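Local coordinates for N-acetylglucosaminidase (Paenibacillus barengoltzii, PDB 6INX), which probably hydrolyses beta-linked N-acetylglucosamine-containing glycans, as a glycoside hydrolase family 18 enzyme, at residues A234-R239 against V321-Y326. Sequence-based numbering, arbitrary orientation.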
ATOM      1  N   ALA A 234       8.801  -9.680 -15.392  1.00 12.79           N
ATOM      2  CA  ALA A 234       7.718  -9.634 -16.362  1.00 10.41           C
ATOM      3  C   ALA A 234       6.782 -10.802 -16.107  1.00 13.04           C
ATOM      4  O   ALA A 234       7.209 -11.889 -15.704  1.00 13.21           O
ATOM      5  CB  ALA A 234       8.239  -9.743 -17.805  1.00 14.26           C
ATOM      6  N   ALA A 235       5.501 -10.580 -16.357  1.00 11.70           N
ATOM      7  CA  ALA A 235       4.475 -11.565 -16.067  1.00 10.76           C
ATOM      8  C   ALA A 235       3.843 -12.019 -17.370  1.00 10.62           C
ATOM      9  O   ALA A 235       3.394 -11.189 -18.164  1.00 12.25           O
ATOM     10  CB  ALA A 235       3.402 -10.972 -15.155  1.00 11.89           C
ATOM     11  N   PHE A 236       3.790 -13.333 -17.575  1.00 12.02           N
ATOM     12  CA  PHE A 236       3.097 -13.922 -18.718  1.00  9.04           C
ATOM     13  C   PHE A 236       1.636 -14.251 -18.407  1.00 10.80           C
ATOM     14  O   PHE A 236       1.054 -15.156 -19.025  1.00 13.69           O
ATOM     15  CB  PHE A 236       3.839 -15.175 -19.202  1.00 11.64           C
ATOM     16  CG  PHE A 236       5.171 -14.914 -19.871  1.00 10.77           C
ATOM     17  CD1 PHE A 236       5.767 -13.664 -19.886  1.00 12.32           C
ATOM     18  CD2 PHE A 236       5.843 -15.971 -20.477  1.00 12.64           C
ATOM     19  CE1 PHE A 236       6.998 -13.467 -20.514  1.00 13.66           C
ATOM     20  CE2 PHE A 236       7.066 -15.776 -21.103  1.00 12.95           C
ATOM     21  CZ  PHE A 236       7.643 -14.540 -21.115  1.00 13.58           C
ATOM     22  N   TYR A 237       1.019 -13.524 -17.476  1.00 10.70           N
ATOM     23  CA  TYR A 237      -0.346 -13.804 -17.033  1.00  9.54           C
ATOM     24  C   TYR A 237      -0.911 -12.511 -16.461  1.00  9.65           C
ATOM     25  O   TYR A 237      -0.181 -11.542 -16.223  1.00 11.20           O
ATOM     26  CB  TYR A 237      -0.371 -14.909 -15.958  1.00 13.80           C
ATOM     27  CG  TYR A 237       0.302 -14.411 -14.706  1.00 12.54           C
ATOM     28  CD1 TYR A 237       1.680 -14.449 -14.587  1.00 13.40           C
ATOM     29  CD2 TYR A 237      -0.435 -13.816 -13.678  1.00 12.23           C
ATOM     30  CE1 TYR A 237       2.325 -13.936 -13.476  1.00 11.16           C
ATOM     31  CE2 TYR A 237       0.198 -13.311 -12.560  1.00 11.76           C
ATOM     32  CZ  TYR A 237       1.575 -13.371 -12.472  1.00 12.30           C
ATOM     33  OH  TYR A 237       2.206 -12.851 -11.379  1.00 14.36           O
ATOM     34  N   SER A 238      -2.212 -12.527 -16.190  1.00 10.96           N
ATOM     35  CA  SER A 238      -2.931 -11.338 -15.759  1.00 11.12           C
ATOM     36  C   SER A 238      -3.396 -11.423 -14.310  1.00 12.12           C
ATOM     37  O   SER A 238      -3.485 -12.493 -13.710  1.00 11.86           O
ATOM     38  CB  SER A 238      -4.144 -11.092 -16.662  1.00 11.47           C
ATOM     39  OG  SER A 238      -5.134 -12.098 -16.512  1.00 12.26           O
ATOM     40  N   ARG A 239      -3.723 -10.251 -13.763  1.00 10.60           N
ATOM     41  CA  ARG A 239      -4.517 -10.126 -12.549  1.00 10.28           C
ATOM     42  C   ARG A 239      -5.842  -9.486 -12.936  1.00  9.31           C
ATOM     43  O   ARG A 239      -5.901  -8.682 -13.869  1.00 10.59           O
ATOM     44  CB  ARG A 239      -3.798  -9.243 -11.514  1.00 11.86           C
ATOM     45  CG  ARG A 239      -2.680  -9.959 -10.739  1.00 12.25           C
ATOM     46  CD  ARG A 239      -3.252 -10.840  -9.646  1.00 15.84           C
ATOM     47  NE  ARG A 239      -2.231 -11.700  -9.058  1.00 14.67           N
ATOM     48  CZ  ARG A 239      -2.433 -12.475  -8.001  1.00 14.09           C
ATOM     49  NH1 ARG A 239      -3.613 -12.492  -7.389  1.00 14.38           N
ATOM     50  NH2 ARG A 239      -1.445 -13.235  -7.552  1.00 14.47           N
ATOM     51  N   VAL A 321      16.148  -9.257 -17.048  1.00 11.79           N
ATOM     52  CA  VAL A 321      14.721  -9.484 -16.832  1.00 14.70           C
ATOM     53  C   VAL A 321      14.489 -10.965 -16.580  1.00 14.20           C
ATOM     54  O   VAL A 321      15.127 -11.820 -17.205  1.00 13.44           O
ATOM     55  CB  VAL A 321      13.883  -9.023 -18.044  1.00 12.88           C
ATOM     56  CG1 VAL A 321      12.380  -9.259 -17.789  1.00 15.62           C
ATOM     57  CG2 VAL A 321      14.166  -7.563 -18.379  1.00 14.18           C
ATOM     58  N   MET A 322      13.566 -11.268 -15.665  1.00 14.09           N
ATOM     59  CA  MET A 322      13.060 -12.619 -15.485  1.00 12.69           C
ATOM     60  C   MET A 322      11.553 -12.631 -15.704  1.00 13.82           C
ATOM     61  O   MET A 322      10.887 -11.589 -15.643  1.00 15.16           O
ATOM     62  CB  MET A 322      13.424 -13.187 -14.104  1.00 13.81           C
ATOM     63  CG  MET A 322      12.831 -12.424 -12.945  1.00 17.37           C
ATOM     64  SD  MET A 322      11.153 -12.973 -12.590  1.00 17.14           S
ATOM     65  CE  MET A 322      10.959 -12.257 -10.952  1.00 15.14           C
ATOM     66  N   PHE A 323      11.004 -13.818 -15.953  1.00 12.01           N
ATOM     67  CA  PHE A 323       9.569 -13.928 -16.171  1.00 12.35           C
ATOM     68  C   PHE A 323       8.964 -15.135 -15.467  1.00 11.61           C
ATOM     69  O   PHE A 323       9.606 -16.176 -15.293  1.00 11.09           O
ATOM     70  CB  PHE A 323       9.204 -13.931 -17.664  1.00 11.95           C
ATOM     71  CG  PHE A 323       9.733 -15.111 -18.435  1.00 12.25           C
ATOM     72  CD1 PHE A 323       9.032 -16.310 -18.474  1.00 12.10           C
ATOM     73  CD2 PHE A 323      10.908 -15.004 -19.166  1.00 15.06           C
ATOM     74  CE1 PHE A 323       9.515 -17.394 -19.208  1.00 13.23           C
ATOM     75  CE2 PHE A 323      11.386 -16.074 -19.905  1.00 14.33           C
ATOM     76  CZ  PHE A 323      10.687 -17.266 -19.929  1.00 14.59           C
ATOM     77  N   TRP A 324       7.711 -14.969 -15.060  1.00 11.77           N
ATOM     78  CA  TRP A 324       6.856 -16.048 -14.577  1.00 11.36           C
ATOM     79  C   TRP A 324       5.670 -16.114 -15.526  1.00 12.29           C
ATOM     80  O   TRP A 324       4.966 -15.111 -15.682  1.00 12.01           O
ATOM     81  CB  TRP A 324       6.331 -15.747 -13.165  1.00 12.56           C
ATOM     82  CG  TRP A 324       5.425 -16.850 -12.690  1.00 12.32           C
ATOM     83  CD1 TRP A 324       4.089 -16.999 -12.951  1.00 13.53           C
ATOM     84  CD2 TRP A 324       5.818 -18.007 -11.951  1.00 11.39           C
ATOM     85  NE1 TRP A 324       3.628 -18.161 -12.389  1.00 14.96           N
ATOM     86  CE2 TRP A 324       4.671 -18.802 -11.773  1.00 12.85           C
ATOM     87  CE3 TRP A 324       7.030 -18.439 -11.413  1.00 13.45           C
ATOM     88  CZ2 TRP A 324       4.700 -20.007 -11.079  1.00 18.39           C
ATOM     89  CZ3 TRP A 324       7.058 -19.628 -10.723  1.00 14.21           C
ATOM     90  CH2 TRP A 324       5.900 -20.405 -10.567  1.00 14.52           C
ATOM     91  N   GLU A 325       5.431 -17.265 -16.167  1.00 13.30           N
ATOM     92  CA  GLU A 325       6.220 -18.500 -16.154  1.00 13.55           C
ATOM     93  C   GLU A 325       6.132 -19.067 -17.586  1.00 17.03           C
ATOM     94  O   GLU A 325       5.197 -18.745 -18.322  1.00 16.50           O
ATOM     95  CB  GLU A 325       5.614 -19.484 -15.143  1.00 15.30           C
ATOM     96  CG  GLU A 325       6.327 -20.841 -15.022  1.00 15.61           C
ATOM     97  CD  GLU A 325       5.752 -21.884 -15.971  1.00 18.43           C
ATOM     98  OE1 GLU A 325       4.620 -21.685 -16.456  1.00 20.32           O
ATOM     99  OE2 GLU A 325       6.424 -22.906 -16.246  1.00 17.70           O
ATOM    100  N   TYR A 326       7.093 -19.921 -17.962  1.00 15.77           N
ATOM    101  CA  TYR A 326       7.246 -20.382 -19.346  1.00 16.81           C
ATOM    102  C   TYR A 326       5.939 -20.883 -19.966  1.00 16.80           C
ATOM    103  O   TYR A 326       5.606 -20.530 -21.107  1.00 19.27           O
ATOM    104  CB  TYR A 326       8.315 -21.472 -19.376  1.00 17.50           C
ATOM    105  CG  TYR A 326       8.409 -22.266 -20.659  1.00 22.55           C
ATOM    106  CD1 TYR A 326       9.226 -21.854 -21.698  1.00 27.88           C
ATOM    107  CD2 TYR A 326       7.700 -23.448 -20.811  1.00 23.55           C
ATOM    108  CE1 TYR A 326       9.319 -22.600 -22.871  1.00 25.17           C
ATOM    109  CE2 TYR A 326       7.784 -24.191 -21.967  1.00 27.72           C
ATOM    110  CZ  TYR A 326       8.593 -23.763 -22.990  1.00 27.32           C
ATOM    111  OH  TYR A 326       8.668 -24.520 -24.138  1.00 34.52           O
TER
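Phe236 lies over Phe323 in an offset stack: the planes differ by only 8° and the centroids are 4.3 Å apart. The rings are displaced, so the closest approach, Phe236 CE2 to Phe323 CD1 at 3.3 Å, falls toward the rim. Phe323 CB extends the contact, standing over the Phe236 face 4.0 Å from its centroid. Leu334 beside Phe236 and Leu335 and Leu338 beside Phe323 place this pair against helix 333-341.

Three backbone hydrogen bonds set Ala234 beside Phe323 and Ala235 beside Trp324 in parallel register. Ala234 N donates to Met322 O (2.8 Å), and Trp324 N returns a longer bond to Ala234 O (3.2 Å). Phe236 N, just past strand 230-235, then reaches Trp324 O in a nearly straight bond (2.9 Å, N-H...O 176°). An alanine in place of Phe236 would probably leave one face of Phe323 without its stacking partner and open a gap toward helix 333-341.

On the sheet face shared with Ala235, Trp324 has CG anti to its backbone N (chi1 179°), which carries indole CD1 to within 3.6 Å of Tyr237 CE1. The indole meets Tyr237 at its own edge, while Trp324 O lies in the plane of the tyrosine ring. Tyr237 OH is hydrogen-bonded to Asp186 OD1, which also forms a salt bridge with Arg239.

The Trp324-Glu325 peptide is cis. Adjacent parallel strands 230-235 and 320-324 belong to the family 18 TIM barrel, and a tryptophan followed by a cis peptide at the end of its last strand is consistent with the residue that floors the substrate cleft in relatives.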